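Long-range contacts in galactose-binding lectin (Enterobacter cloacae subsp. cloacae, PDB 6YF6), which binds calcium and a fucose derivative at a shared site in its C-terminal domain, consistent with a calcium-dependent sugar-binding lectin: residues A[10-15]-A[103-108]; A[69-74]-A[137-142]; A[84-89]-A[121-126]. One frame throughout, in Å; residues are numbered along the deposited sequence.

Interaction 1: residues A[10-15]-A[103-108]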
ATOM      1  N   ASN A  10      -6.623   1.408  -5.301  1.00 35.21           N
ATOM      2  CA  ASN A  10      -5.217   1.381  -5.688  1.00 35.00           C
ATOM      3  C   ASN A  10      -5.032   1.446  -7.199  1.00 34.20           C
ATOM      4  O   ASN A  10      -3.889   1.495  -7.669  1.00 34.19           O
ATOM      5  CB  ASN A  10      -4.527   0.131  -5.125  1.00 37.06           C
ATOM      6  CG  ASN A  10      -5.220  -1.162  -5.524  1.00 40.59           C
ATOM      7  OD1 ASN A  10      -5.976  -1.209  -6.495  1.00 40.55           O
ATOM      8  ND2 ASN A  10      -4.952  -2.224  -4.775  1.00 44.76           N
ATOM      9  N   PHE A  11      -6.126   1.455  -7.963  1.00 34.59           N
ATOM     10  CA  PHE A  11      -6.131   1.620  -9.414  1.00 33.42           C
ATOM     11  C   PHE A  11      -5.644   0.380 -10.156  1.00 31.60           C
ATOM     12  O   PHE A  11      -5.333   0.455 -11.349  1.00 31.62           O
ATOM     13  CB  PHE A  11      -5.313   2.850  -9.833  1.00 33.58           C
ATOM     14  CG  PHE A  11      -5.880   4.148  -9.320  1.00 34.87           C
ATOM     15  CD1 PHE A  11      -5.340   4.761  -8.201  1.00 35.06           C
ATOM     16  CD2 PHE A  11      -6.970   4.736  -9.938  1.00 33.68           C
ATOM     17  CE1 PHE A  11      -5.870   5.947  -7.716  1.00 34.71           C
ATOM     18  CE2 PHE A  11      -7.503   5.918  -9.458  1.00 33.26           C
ATOM     19  CZ  PHE A  11      -6.953   6.523  -8.346  1.00 34.54           C
ATOM     20  N   GLU A  12      -5.585  -0.769  -9.485  1.00 32.54           N
ATOM     21  CA  GLU A  12      -5.327  -2.023 -10.182  1.00 33.33           C
ATOM     22  C   GLU A  12      -6.379  -2.238 -11.264  1.00 33.73           C
ATOM     23  O   GLU A  12      -7.558  -1.923 -11.080  1.00 34.17           O
ATOM     24  CB  GLU A  12      -5.338  -3.196  -9.199  1.00 36.60           C
ATOM     25  CG  GLU A  12      -4.057  -3.355  -8.393  1.00 38.96           C
ATOM     26  CD  GLU A  12      -4.106  -4.533  -7.437  1.00 42.78           C
ATOM     27  OE1 GLU A  12      -5.101  -5.290  -7.468  1.00 44.91           O
ATOM     28  OE2 GLU A  12      -3.149  -4.704  -6.655  1.00 44.17           O
ATOM     29  N   ARG A  13      -5.950  -2.772 -12.404  1.00 36.22           N
ATOM     30  CA  ARG A  13      -6.835  -3.028 -13.536  1.00 41.79           C
ATOM     31  C   ARG A  13      -7.459  -1.745 -14.077  1.00 38.28           C
ATOM     32  O   ARG A  13      -8.484  -1.789 -14.767  1.00 36.38           O
ATOM     33  CB  ARG A  13      -7.941  -4.026 -13.162  1.00 53.40           C
ATOM     34  CG  ARG A  13      -7.468  -5.253 -12.382  1.00 66.68           C
ATOM     35  CD  ARG A  13      -6.632  -6.199 -13.234  1.00 79.38           C
ATOM     36  NE  ARG A  13      -5.301  -5.660 -13.516  1.00 88.51           N
ATOM     37  CZ  ARG A  13      -4.159  -6.126 -13.010  1.00 96.36           C
ATOM     38  NH1 ARG A  13      -4.146  -7.157 -12.172  1.00102.03           N
ATOM     39  NH2 ARG A  13      -3.015  -5.549 -13.349  1.00 95.36           N
ATOM     40  N   ASP A  14      -6.855  -0.597 -13.771  1.00 36.94           N
ATOM     41  CA  ASP A  14      -7.362   0.706 -14.202  1.00 35.64           C
ATOM     42  C   ASP A  14      -8.758   0.981 -13.650  1.00 34.10           C
ATOM     43  O   ASP A  14      -9.545   1.713 -14.254  1.00 33.01           O
ATOM     44  CB  ASP A  14      -7.359   0.820 -15.729  1.00 37.43           C
ATOM     45  CG  ASP A  14      -5.960   0.800 -16.311  1.00 39.06           C
ATOM     46  OD1 ASP A  14      -4.990   0.687 -15.531  1.00 40.13           O
ATOM     47  OD2 ASP A  14      -5.832   0.898 -17.549  1.00 39.92           O
ATOM     48  N   ASN A  15      -9.084   0.397 -12.499  1.00 34.72           N
ATOM     49  CA  ASN A  15     -10.351   0.679 -11.834  1.00 36.02           C
ATOM     50  C   ASN A  15     -10.202   1.966 -11.029  1.00 36.10           C
ATOM     51  O   ASN A  15      -9.515   1.988 -10.002  1.00 38.29           O
ATOM     52  CB  ASN A  15     -10.761  -0.486 -10.938  1.00 38.91           C
ATOM     53  CG  ASN A  15     -12.225  -0.436 -10.558  1.00 43.57           C
ATOM     54  OD1 ASN A  15     -12.829   0.634 -10.515  1.00 42.02           O
ATOM     55  ND2 ASN A  15     -12.805  -1.598 -10.279  1.00 49.45           N
ATOM     56  N   ASN A 103      -0.708 -10.366  -9.948  1.00 29.11           N
ATOM     57  CA  ASN A 103      -0.580  -8.924  -9.741  1.00 31.77           C
ATOM     58  C   ASN A 103      -1.807  -8.302  -9.086  1.00 33.29           C
ATOM     59  O   ASN A 103      -2.032  -7.093  -9.208  1.00 36.20           O
ATOM     60  CB  ASN A 103      -0.259  -8.224 -11.064  1.00 35.54           C
ATOM     61  CG  ASN A 103       0.964  -8.811 -11.734  1.00 33.74           C
ATOM     62  OD1 ASN A 103       2.066  -8.756 -11.188  1.00 29.72           O
ATOM     63  ND2 ASN A 103       0.774  -9.401 -12.906  1.00 35.59           N
ATOM     64  N   GLU A 104      -2.603  -9.097  -8.379  1.00 31.09           N
ATOM     65  CA  GLU A 104      -3.617  -8.581  -7.466  1.00 32.25           C
ATOM     66  C   GLU A 104      -2.994  -8.577  -6.075  1.00 26.71           C
ATOM     67  O   GLU A 104      -2.720  -9.641  -5.506  1.00 24.39           O
ATOM     68  CB  GLU A 104      -4.892  -9.418  -7.498  1.00 37.96           C
ATOM     69  CG  GLU A 104      -5.840  -9.105  -6.348  1.00 44.58           C
ATOM     70  CD  GLU A 104      -7.219  -9.708  -6.531  1.00 49.95           C
ATOM     71  OE1 GLU A 104      -7.385 -10.578  -7.411  1.00 51.06           O
ATOM     72  OE2 GLU A 104      -8.140  -9.305  -5.789  1.00 52.14           O
ATOM     73  N   TRP A 105      -2.751  -7.391  -5.535  1.00 27.90           N
ATOM     74  CA  TRP A 105      -2.095  -7.262  -4.243  1.00 27.30           C
ATOM     75  C   TRP A 105      -3.137  -7.381  -3.138  1.00 29.42           C
ATOM     76  O   TRP A 105      -4.132  -6.649  -3.130  1.00 30.37           O
ATOM     77  CB  TRP A 105      -1.329  -5.944  -4.164  1.00 27.75           C
ATOM     78  CG  TRP A 105      -0.087  -5.978  -5.024  1.00 26.60           C
ATOM     79  CD1 TRP A 105       0.028  -5.563  -6.322  1.00 27.59           C
ATOM     80  CD2 TRP A 105       1.204  -6.474  -4.649  1.00 24.34           C
ATOM     81  NE1 TRP A 105       1.310  -5.766  -6.774  1.00 26.30           N
ATOM     82  CE2 TRP A 105       2.052  -6.325  -5.768  1.00 24.42           C
ATOM     83  CE3 TRP A 105       1.724  -7.035  -3.479  1.00 23.04           C
ATOM     84  CZ2 TRP A 105       3.391  -6.707  -5.746  1.00 23.73           C
ATOM     85  CZ3 TRP A 105       3.056  -7.417  -3.459  1.00 22.82           C
ATOM     86  CH2 TRP A 105       3.874  -7.249  -4.586  1.00 23.01           C
ATOM     87  N   VAL A 106      -2.915  -8.324  -2.226  1.00 30.14           N
ATOM     88  CA  VAL A 106      -3.812  -8.584  -1.114  1.00 31.52           C
ATOM     89  C   VAL A 106      -2.998  -8.516   0.170  1.00 27.81           C
ATOM     90  O   VAL A 106      -1.768  -8.479   0.153  1.00 26.07           O
ATOM     91  CB  VAL A 106      -4.520  -9.949  -1.235  1.00 32.43           C
ATOM     92  CG1 VAL A 106      -5.279 -10.044  -2.549  1.00 36.08           C
ATOM     93  CG2 VAL A 106      -3.514 -11.085  -1.108  1.00 29.05           C
ATOM     94  N   THR A 107      -3.708  -8.510   1.293  1.00 26.58           N
ATOM     95  CA  THR A 107      -3.097  -8.437   2.610  1.00 25.47           C
ATOM     96  C   THR A 107      -3.246  -9.775   3.316  1.00 24.74           C
ATOM     97  O   THR A 107      -4.357 -10.301   3.444  1.00 25.93           O
ATOM     98  CB  THR A 107      -3.732  -7.319   3.442  1.00 27.50           C
ATOM     99  OG1 THR A 107      -3.531  -6.066   2.778  1.00 29.86           O
ATOM    100  CG2 THR A 107      -3.114  -7.259   4.833  1.00 27.98           C
ATOM    101  N   LEU A 108      -2.122 -10.325   3.749  1.00 25.05           N
ATOM    102  CA  LEU A 108      -2.080 -11.496   4.611  1.00 26.50           C
ATOM    103  C   LEU A 108      -1.849 -10.997   6.031  1.00 27.10           C
ATOM    104  O   LEU A 108      -0.867 -10.291   6.286  1.00 28.46           O
ATOM    105  CB  LEU A 108      -0.973 -12.444   4.163  1.00 27.12           C
ATOM    106  CG  LEU A 108      -0.619 -13.618   5.075  1.00 27.47           C
ATOM    107  CD1 LEU A 108      -1.750 -14.628   5.172  1.00 28.75           C
ATOM    108  CD2 LEU A 108       0.646 -14.267   4.549  1.00 27.40           C
TER
HETATM  109  O   HOH W   1      -5.766  -5.437  -4.873  1.00 23.85           O
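E12 reaches across to the backbone of W105 with one carboxylate oxygen: W105 N donates to E12 OE2 over 2.9 Å. The bond is nearly straight, at 163°, and meets the oxygen on its syn side. E12 CG stands anti to the carbonyl carbon (chi1 -79°), and the chain is extended beyond it. The same OE2 lies at the edge of the indole, in its plane, 3.3 Å from W105 CD1, the carboxylate and ring planes being turned 52° apart. The other oxygen, E12 OE1, lies 3.6 Å from E104 CA and accepts a 2.7 Å hydrogen bond from a water. That water also donates to W105 O, so one carboxylate grips both the N-H and the C=O of W105, the second through solvent. The contact fastens the irregular loop after strand 7-9 to the lead-in of strand 106-113, an outermost strand of its sheet within the chain. Behind the carboxylate, N10 OD1 accepts from E12 N in an Asx turn (3.0 Å), the donor standing above the carbonyl plane, and N10 ND2 makes a weak bond to the bridging water. Farther out, K138 makes a cation-pi contact with the W105 ring, and D14 is salt-bridged to R36 of the second subunit.

Interaction 2: residues A[69-74]-A[137-142]. With PO4 (phosphate ion), chain F.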
ATOM      1  N   THR A  69       0.844  -7.513   9.148  1.00 27.92           N
ATOM      2  CA  THR A  69       0.287  -7.501   7.801  1.00 26.64           C
ATOM      3  C   THR A  69       1.409  -7.620   6.777  1.00 23.43           C
ATOM      4  O   THR A  69       2.506  -7.087   6.974  1.00 22.86           O
ATOM      5  CB  THR A  69      -0.537  -6.230   7.540  1.00 27.00           C
ATOM      6  OG1 THR A  69       0.243  -5.063   7.832  1.00 26.47           O
ATOM      7  CG2 THR A  69      -1.801  -6.235   8.404  1.00 29.74           C
ATOM      8  N   VAL A  70       1.125  -8.344   5.695  1.00 23.61           N
ATOM      9  CA  VAL A  70       2.071  -8.607   4.617  1.00 22.38           C
ATOM     10  C   VAL A  70       1.341  -8.340   3.310  1.00 22.91           C
ATOM     11  O   VAL A  70       0.292  -8.940   3.051  1.00 23.17           O
ATOM     12  CB  VAL A  70       2.605 -10.050   4.646  1.00 23.35           C
ATOM     13  CG1 VAL A  70       3.479 -10.327   3.416  1.00 24.17           C
ATOM     14  CG2 VAL A  70       3.378 -10.306   5.924  1.00 23.37           C
ATOM     15  N   LYS A  71       1.874  -7.429   2.503  1.00 21.44           N
ATOM     16  CA  LYS A  71       1.296  -7.131   1.198  1.00 23.21           C
ATOM     17  C   LYS A  71       1.948  -8.051   0.176  1.00 21.96           C
ATOM     18  O   LYS A  71       3.170  -8.016  -0.007  1.00 21.95           O
ATOM     19  CB  LYS A  71       1.496  -5.664   0.834  1.00 28.04           C
ATOM     20  CG  LYS A  71       0.716  -4.715   1.739  1.00 37.44           C
ATOM     21  CD  LYS A  71       0.696  -3.298   1.185  1.00 51.98           C
ATOM     22  CE  LYS A  71       0.020  -2.332   2.152  1.00 64.87           C
ATOM     23  NZ  LYS A  71       0.347  -0.908   1.847  1.00 74.64           N
ATOM     24  N   ILE A  72       1.135  -8.869  -0.488  1.00 23.15           N
ATOM     25  CA  ILE A  72       1.631 -10.001  -1.256  1.00 23.20           C
ATOM     26  C   ILE A  72       0.773 -10.183  -2.496  1.00 23.25           C
ATOM     27  O   ILE A  72      -0.422  -9.874  -2.496  1.00 21.46           O
ATOM     28  CB  ILE A  72       1.635 -11.278  -0.387  1.00 22.09           C
ATOM     29  CG1 ILE A  72       2.269 -12.445  -1.134  1.00 24.51           C
ATOM     30  CG2 ILE A  72       0.215 -11.641   0.055  1.00 20.51           C
ATOM     31  CD1 ILE A  72       2.663 -13.574  -0.215  1.00 26.60           C
ATOM     32  N   ALA A  73       1.393 -10.692  -3.562  1.00 24.65           N
ATOM     33  CA  ALA A  73       0.689 -10.909  -4.817  1.00 23.17           C
ATOM     34  C   ALA A  73       1.297 -12.084  -5.565  1.00 21.94           C
ATOM     35  O   ALA A  73       2.518 -12.263  -5.576  1.00 23.10           O
ATOM     36  CB  ALA A  73       0.733  -9.666  -5.716  1.00 21.99           C
ATOM     37  N   ARG A  74       0.438 -12.874  -6.196  1.00 21.90           N
ATOM     38  CA  ARG A  74       0.914 -13.840  -7.168  1.00 21.47           C
ATOM     39  C   ARG A  74       1.398 -13.109  -8.414  1.00 22.91           C
ATOM     40  O   ARG A  74       0.911 -12.028  -8.755  1.00 25.91           O
ATOM     41  CB  ARG A  74      -0.186 -14.829  -7.540  1.00 21.72           C
ATOM     42  CG  ARG A  74       0.323 -15.994  -8.378  1.00 22.35           C
ATOM     43  CD  ARG A  74      -0.815 -16.826  -8.916  1.00 24.71           C
ATOM     44  NE  ARG A  74      -0.346 -18.118  -9.402  1.00 28.28           N
ATOM     45  CZ  ARG A  74      -1.138 -19.067  -9.888  1.00 31.13           C
ATOM     46  NH1 ARG A  74      -2.449 -18.872  -9.957  1.00 31.65           N
ATOM     47  NH2 ARG A  74      -0.615 -20.211 -10.311  1.00 33.25           N
ATOM     48  N   ILE A 137       6.453 -10.173  -2.368  1.00 18.82           N
ATOM     49  CA  ILE A 137       6.086  -9.522  -1.115  1.00 18.94           C
ATOM     50  C   ILE A 137       6.708  -8.134  -1.110  1.00 20.26           C
ATOM     51  O   ILE A 137       7.939  -8.002  -1.128  1.00 22.62           O
ATOM     52  CB  ILE A 137       6.545 -10.324   0.112  1.00 19.84           C
ATOM     53  CG1 ILE A 137       5.724 -11.610   0.230  1.00 21.00           C
ATOM     54  CG2 ILE A 137       6.416  -9.468   1.373  1.00 21.25           C
ATOM     55  CD1 ILE A 137       6.298 -12.633   1.200  1.00 20.95           C
ATOM     56  N   LYS A 138       5.865  -7.100  -1.067  1.00 19.85           N
ATOM     57  CA  LYS A 138       6.349  -5.728  -1.126  1.00 22.30           C
ATOM     58  C   LYS A 138       6.351  -5.024   0.225  1.00 22.76           C
ATOM     59  O   LYS A 138       6.967  -3.959   0.341  1.00 23.64           O
ATOM     60  CB  LYS A 138       5.516  -4.907  -2.123  1.00 24.47           C
ATOM     61  CG  LYS A 138       4.073  -4.643  -1.705  1.00 25.41           C
ATOM     62  CD  LYS A 138       3.332  -3.871  -2.792  1.00 27.54           C
ATOM     63  CE  LYS A 138       1.863  -3.653  -2.444  1.00 29.04           C
ATOM     64  NZ  LYS A 138       1.165  -2.840  -3.490  1.00 30.73           N
ATOM     65  N   GLU A 139       5.704  -5.580   1.244  1.00 22.12           N
ATOM     66  CA  GLU A 139       5.666  -4.905   2.532  1.00 25.31           C
ATOM     67  C   GLU A 139       5.347  -5.895   3.639  1.00 22.21           C
ATOM     68  O   GLU A 139       4.499  -6.776   3.474  1.00 24.49           O
ATOM     69  CB  GLU A 139       4.632  -3.770   2.521  1.00 28.20           C
ATOM     70  CG  GLU A 139       4.447  -3.084   3.863  1.00 32.76           C
ATOM     71  CD  GLU A 139       3.429  -1.966   3.799  1.00 34.81           C
ATOM     72  OE1 GLU A 139       2.450  -2.009   4.576  1.00 35.36           O
ATOM     73  OE2 GLU A 139       3.606  -1.050   2.966  1.00 36.25           O
ATOM     74  N   LEU A 140       6.045  -5.743   4.762  1.00 22.38           N
ATOM     75  CA  LEU A 140       5.733  -6.445   6.001  1.00 22.71           C
ATOM     76  C   LEU A 140       5.648  -5.400   7.102  1.00 24.00           C
ATOM     77  O   LEU A 140       6.593  -4.627   7.302  1.00 25.16           O
ATOM     78  CB  LEU A 140       6.784  -7.504   6.337  1.00 23.14           C
ATOM     79  CG  LEU A 140       7.159  -8.484   5.223  1.00 22.37           C
ATOM     80  CD1 LEU A 140       8.453  -8.039   4.567  1.00 21.27           C
ATOM     81  CD2 LEU A 140       7.284  -9.916   5.751  1.00 23.67           C
ATOM     82  N   LYS A 141       4.522  -5.367   7.805  1.00 23.92           N
ATOM     83  CA  LYS A 141       4.270  -4.343   8.807  1.00 24.64           C
ATOM     84  C   LYS A 141       3.725  -4.998  10.062  1.00 25.75           C
ATOM     85  O   LYS A 141       2.829  -5.845   9.987  1.00 26.05           O
ATOM     86  CB  LYS A 141       3.285  -3.288   8.293  1.00 25.14           C
ATOM     87  CG  LYS A 141       3.113  -2.095   9.228  1.00 26.66           C
ATOM     88  CD  LYS A 141       2.302  -0.991   8.575  1.00 31.29           C
ATOM     89  CE  LYS A 141       0.852  -1.407   8.364  1.00 35.97           C
ATOM     90  NZ  LYS A 141       0.009  -0.274   7.883  1.00 42.08           N
ATOM     91  N   ILE A 142       4.270  -4.609  11.208  1.00 25.67           N
ATOM     92  CA  ILE A 142       3.790  -5.056  12.507  1.00 24.70           C
ATOM     93  C   ILE A 142       3.447  -3.818  13.323  1.00 24.35           C
ATOM     94  O   ILE A 142       4.289  -2.928  13.488  1.00 24.09           O
ATOM     95  CB  ILE A 142       4.830  -5.925  13.236  1.00 26.23           C
ATOM     96  CG1 ILE A 142       5.130  -7.191  12.429  1.00 26.89           C
ATOM     97  CG2 ILE A 142       4.317  -6.297  14.628  1.00 26.73           C
ATOM     98  CD1 ILE A 142       6.261  -7.035  11.424  1.00 26.87           C
TER
HETATM   99  P   PO4 F 302       2.267   0.416  -2.561  1.00 30.52           P
HETATM  100  O1  PO4 F 302       2.042  -0.192  -3.924  1.00 30.69           O
HETATM  101  O2  PO4 F 302       3.642   1.036  -2.504  1.00 28.06           O
HETATM  102  O3  PO4 F 302       2.170  -0.650  -1.498  1.00 32.81           O
HETATM  103  O4  PO4 F 302       1.209   1.461  -2.309  1.00 33.57           O
HETATM  104  O   HOH W   2       0.148  -4.337  10.508  1.00 25.17           O
HETATM  105  O   HOH W   3       1.108  -4.119   5.405  1.00 31.83           O
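Two strands at the middle of a four-stranded antiparallel sheet, in the C-terminal, calcium- and sugar-binding domain of this lectin, pair here in antiparallel register, interrupted by a beta bulge. T69 pairs with K141 and K71 with E139 as hydrogen-bonded pairs, V70 with L140 as a non-hydrogen-bonded pair; past K71 the register slips by one, so I72 stands opposite I137 and K71 O takes its bond from K138 N (3.0 Å). On one face, V70, I72, I137 and L140 make apolar contacts: I137 splits its branches, CG2 touching V70 CG1 and CG1 meeting I72 CD1, both at 3.7 Å. On the other face the side chains are polar. K71 and E139 run side by side, pointing the same way, and the extended lysine chain lays its CE 3.4 Å from E139 OE1 before K71 NZ makes a long, weak salt bridge to E139 OE2, also 3.4 Å. T69 OG1 is turned between the backbone N and carbonyl carbon (chi1 54°), which sets it against K141 CB, and a water links it to E139 OE1. K138, at the bulge, extends to a phosphate, probably from the crystallisation liquor, with K138 NZ 2.8 Å from its O1. T35 of both subunits and K71 and K138 of the second subunit also bind this ion, and K71 packs on K71 of the second subunit. Lysines thus gather from two chains; E139 and, in this crystal, the phosphate would be expected to offset their mutual repulsion.

Interaction 3: residues A[84-89]-A[121-126]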
ATOM      1  N   VAL A  84       0.479 -19.218   1.380  1.00 24.04           N
ATOM      2  CA  VAL A  84       1.376 -18.556   2.321  1.00 24.28           C
ATOM      3  C   VAL A  84       0.630 -18.243   3.608  1.00 23.94           C
ATOM      4  O   VAL A  84      -0.514 -17.776   3.578  1.00 25.91           O
ATOM      5  CB  VAL A  84       1.967 -17.271   1.701  1.00 23.99           C
ATOM      6  CG1 VAL A  84       3.024 -16.670   2.614  1.00 25.31           C
ATOM      7  CG2 VAL A  84       2.553 -17.571   0.319  1.00 24.87           C
ATOM      8  N   SER A  85       1.282 -18.498   4.745  1.00 23.43           N
ATOM      9  CA  SER A  85       0.732 -18.192   6.060  1.00 23.19           C
ATOM     10  C   SER A  85       1.778 -17.434   6.872  1.00 24.67           C
ATOM     11  O   SER A  85       2.905 -17.207   6.418  1.00 24.52           O
ATOM     12  CB  SER A  85       0.290 -19.464   6.798  1.00 24.05           C
ATOM     13  OG  SER A  85       1.389 -20.314   7.085  1.00 24.83           O
ATOM     14  N   LEU A  86       1.393 -17.039   8.086  1.00 24.41           N
ATOM     15  CA  LEU A  86       2.265 -16.324   9.004  1.00 22.13           C
ATOM     16  C   LEU A  86       2.465 -17.132  10.278  1.00 24.74           C
ATOM     17  O   LEU A  86       1.536 -17.792  10.762  1.00 25.93           O
ATOM     18  CB  LEU A  86       1.691 -14.954   9.360  1.00 24.03           C
ATOM     19  CG  LEU A  86       1.305 -14.062   8.181  1.00 26.95           C
ATOM     20  CD1 LEU A  86       0.548 -12.829   8.667  1.00 31.44           C
ATOM     21  CD2 LEU A  86       2.541 -13.669   7.399  1.00 27.03           C
ATOM     22  N   ARG A  87       3.668 -17.049  10.835  1.00 24.88           N
ATOM     23  CA  ARG A  87       4.033 -17.780  12.041  1.00 26.74           C
ATOM     24  C   ARG A  87       4.766 -16.850  12.994  1.00 27.40           C
ATOM     25  O   ARG A  87       5.570 -16.017  12.567  1.00 28.48           O
ATOM     26  CB  ARG A  87       4.903 -18.993  11.689  1.00 28.68           C
ATOM     27  CG  ARG A  87       5.267 -19.887  12.862  1.00 30.32           C
ATOM     28  CD  ARG A  87       5.979 -21.144  12.376  1.00 32.77           C
ATOM     29  NE  ARG A  87       5.124 -21.945  11.502  1.00 33.13           N
ATOM     30  CZ  ARG A  87       5.566 -22.811  10.593  1.00 34.18           C
ATOM     31  NH1 ARG A  87       6.867 -23.004  10.419  1.00 33.86           N
ATOM     32  NH2 ARG A  87       4.696 -23.483   9.852  1.00 37.21           N
ATOM     33  N   ALA A  88       4.479 -16.983  14.289  1.00 27.20           N
ATOM     34  CA  ALA A  88       5.115 -16.155  15.308  1.00 24.73           C
ATOM     35  C   ALA A  88       5.427 -17.005  16.528  1.00 26.28           C
ATOM     36  O   ALA A  88       4.519 -17.587  17.131  1.00 29.92           O
ATOM     37  CB  ALA A  88       4.221 -14.976  15.698  1.00 22.02           C
ATOM     38  N   ASP A  89       6.707 -17.052  16.901  1.00 26.83           N
ATOM     39  CA  ASP A  89       7.160 -17.852  18.037  1.00 30.07           C
ATOM     40  C   ASP A  89       6.673 -19.290  17.902  1.00 34.93           C
ATOM     41  O   ASP A  89       6.219 -19.915  18.865  1.00 37.53           O
ATOM     42  CB  ASP A  89       6.706 -17.231  19.357  1.00 31.42           C
ATOM     43  CG  ASP A  89       7.419 -15.925  19.656  1.00 30.88           C
ATOM     44  OD1 ASP A  89       8.580 -15.776  19.210  1.00 31.34           O
ATOM     45  OD2 ASP A  89       6.824 -15.050  20.324  1.00 30.32           O
ATOM     46  N   LEU A 121       9.477 -14.211  13.965  1.00 24.22           N
ATOM     47  CA  LEU A 121       8.460 -14.200  12.926  1.00 24.90           C
ATOM     48  C   LEU A 121       8.953 -14.948  11.697  1.00 26.38           C
ATOM     49  O   LEU A 121      10.134 -14.875  11.343  1.00 27.82           O
ATOM     50  CB  LEU A 121       8.094 -12.769  12.536  1.00 24.59           C
ATOM     51  CG  LEU A 121       7.650 -11.869  13.688  1.00 27.71           C
ATOM     52  CD1 LEU A 121       7.330 -10.474  13.170  1.00 27.94           C
ATOM     53  CD2 LEU A 121       6.456 -12.484  14.412  1.00 28.99           C
ATOM     54  N   ALA A 122       8.039 -15.649  11.036  1.00 27.53           N
ATOM     55  CA  ALA A 122       8.374 -16.334   9.799  1.00 28.11           C
ATOM     56  C   ALA A 122       7.168 -16.308   8.875  1.00 25.78           C
ATOM     57  O   ALA A 122       6.037 -16.528   9.313  1.00 26.31           O
ATOM     58  CB  ALA A 122       8.812 -17.780  10.061  1.00 29.40           C
ATOM     59  N   VAL A 123       7.423 -16.007   7.603  1.00 24.32           N
ATOM     60  CA  VAL A 123       6.452 -16.218   6.537  1.00 23.12           C
ATOM     61  C   VAL A 123       6.648 -17.638   6.021  1.00 23.57           C
ATOM     62  O   VAL A 123       7.783 -18.074   5.797  1.00 25.27           O
ATOM     63  CB  VAL A 123       6.630 -15.183   5.416  1.00 23.32           C
ATOM     64  CG1 VAL A 123       5.608 -15.406   4.315  1.00 25.99           C
ATOM     65  CG2 VAL A 123       6.513 -13.771   5.975  1.00 22.27           C
ATOM     66  N   VAL A 124       5.546 -18.363   5.840  1.00 26.01           N
ATOM     67  CA  VAL A 124       5.578 -19.800   5.600  1.00 27.97           C
ATOM     68  C   VAL A 124       4.904 -20.101   4.270  1.00 26.34           C
ATOM     69  O   VAL A 124       3.767 -19.676   4.035  1.00 28.08           O
ATOM     70  CB  VAL A 124       4.888 -20.573   6.743  1.00 27.91           C
ATOM     71  CG1 VAL A 124       4.884 -22.066   6.451  1.00 27.59           C
ATOM     72  CG2 VAL A 124       5.574 -20.284   8.072  1.00 28.74           C
ATOM     73  N   SER A 125       5.608 -20.835   3.408  1.00 24.03           N
ATOM     74  CA  SER A 125       5.050 -21.363   2.171  1.00 22.78           C
ATOM     75  C   SER A 125       4.629 -22.813   2.363  1.00 23.96           C
ATOM     76  O   SER A 125       5.363 -23.610   2.955  1.00 26.51           O
ATOM     77  CB  SER A 125       6.061 -21.287   1.027  1.00 22.02           C
ATOM     78  OG  SER A 125       5.619 -22.067  -0.071  1.00 23.54           O
ATOM     79  N   HIS A 126       3.453 -23.156   1.842  1.00 26.07           N
ATOM     80  CA  HIS A 126       2.922 -24.511   1.926  1.00 28.68           C
ATOM     81  C   HIS A 126       2.996 -25.244   0.594  1.00 28.33           C
ATOM     82  O   HIS A 126       2.459 -26.351   0.475  1.00 30.84           O
ATOM     83  CB  HIS A 126       1.482 -24.474   2.436  1.00 30.95           C
ATOM     84  CG  HIS A 126       1.337 -23.808   3.768  1.00 27.36           C
ATOM     85  ND1 HIS A 126       1.079 -24.509   4.926  1.00 31.56           N
ATOM     86  CD2 HIS A 126       1.431 -22.507   4.129  1.00 26.84           C
ATOM     87  CE1 HIS A 126       1.012 -23.668   5.942  1.00 28.80           C
ATOM     88  NE2 HIS A 126       1.222 -22.446   5.486  1.00 27.90           N
TER
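R87 and V124 cross on one face of this antiparallel strand pair, the valine packing against the flat guanidinium: V124 CG2 lies over the centre of the group, 3.6 Å above its plane. Arginine CG is anti to the backbone N (chi1 -176°), and the chain bends later, at chi3 (-62°). The polar rim of the guanidinium is engaged by D92 and E51 in salt bridges. Farther along the same face, S85 OG approaches the H126 ring at its edge and in its plane, 2.7 Å from NE2, in a hydrogen bond whose donor may be either group; V124 CB lies 3.5 Å from the same hydroxyl. The opposite face is mainly apolar, with S125 at one end, its OG bonded to H48 O. V84 and V123 cross with CG1 against CG1 at 3.3 Å, a close methyl-methyl approach, and A88 CB meets L121 CD2 at 3.6 Å. W68 and L108 of the other sheet pack onto this side, which therefore faces the interior of the beta sandwich. Between the faces, S85 and V124, and R87 and A122, exchange backbone hydrogen bonds in both directions, R87 N to A122 O being 2.9 Å. The arginine thus turns its N-H groups to two acids, which probably balance its charge, while its face, which has no N-H to offer, is covered by the V124 methyl.

Overall arrangement
Starting from the N terminus, the chain passes through the loop 10-15, which meets 103-108, so interaction 1 closes a long loop. Within that span, strand 65-74 opens interaction 2 and strand 83-88 opens interaction 3. Interaction 3 closes at 121-126 and interaction 2 only at 137-142, so the third contact falls wholly inside the second, whereas interaction 1 crosses both. Interactions 1 and 2 share one sheet, where L108 and N103 pair with V70 and R74, and both touch the second subunit. Interaction 3 belongs to the other sheet; V70 and L108 pack on L86, and L140 on V123, joining the two sheets face to face.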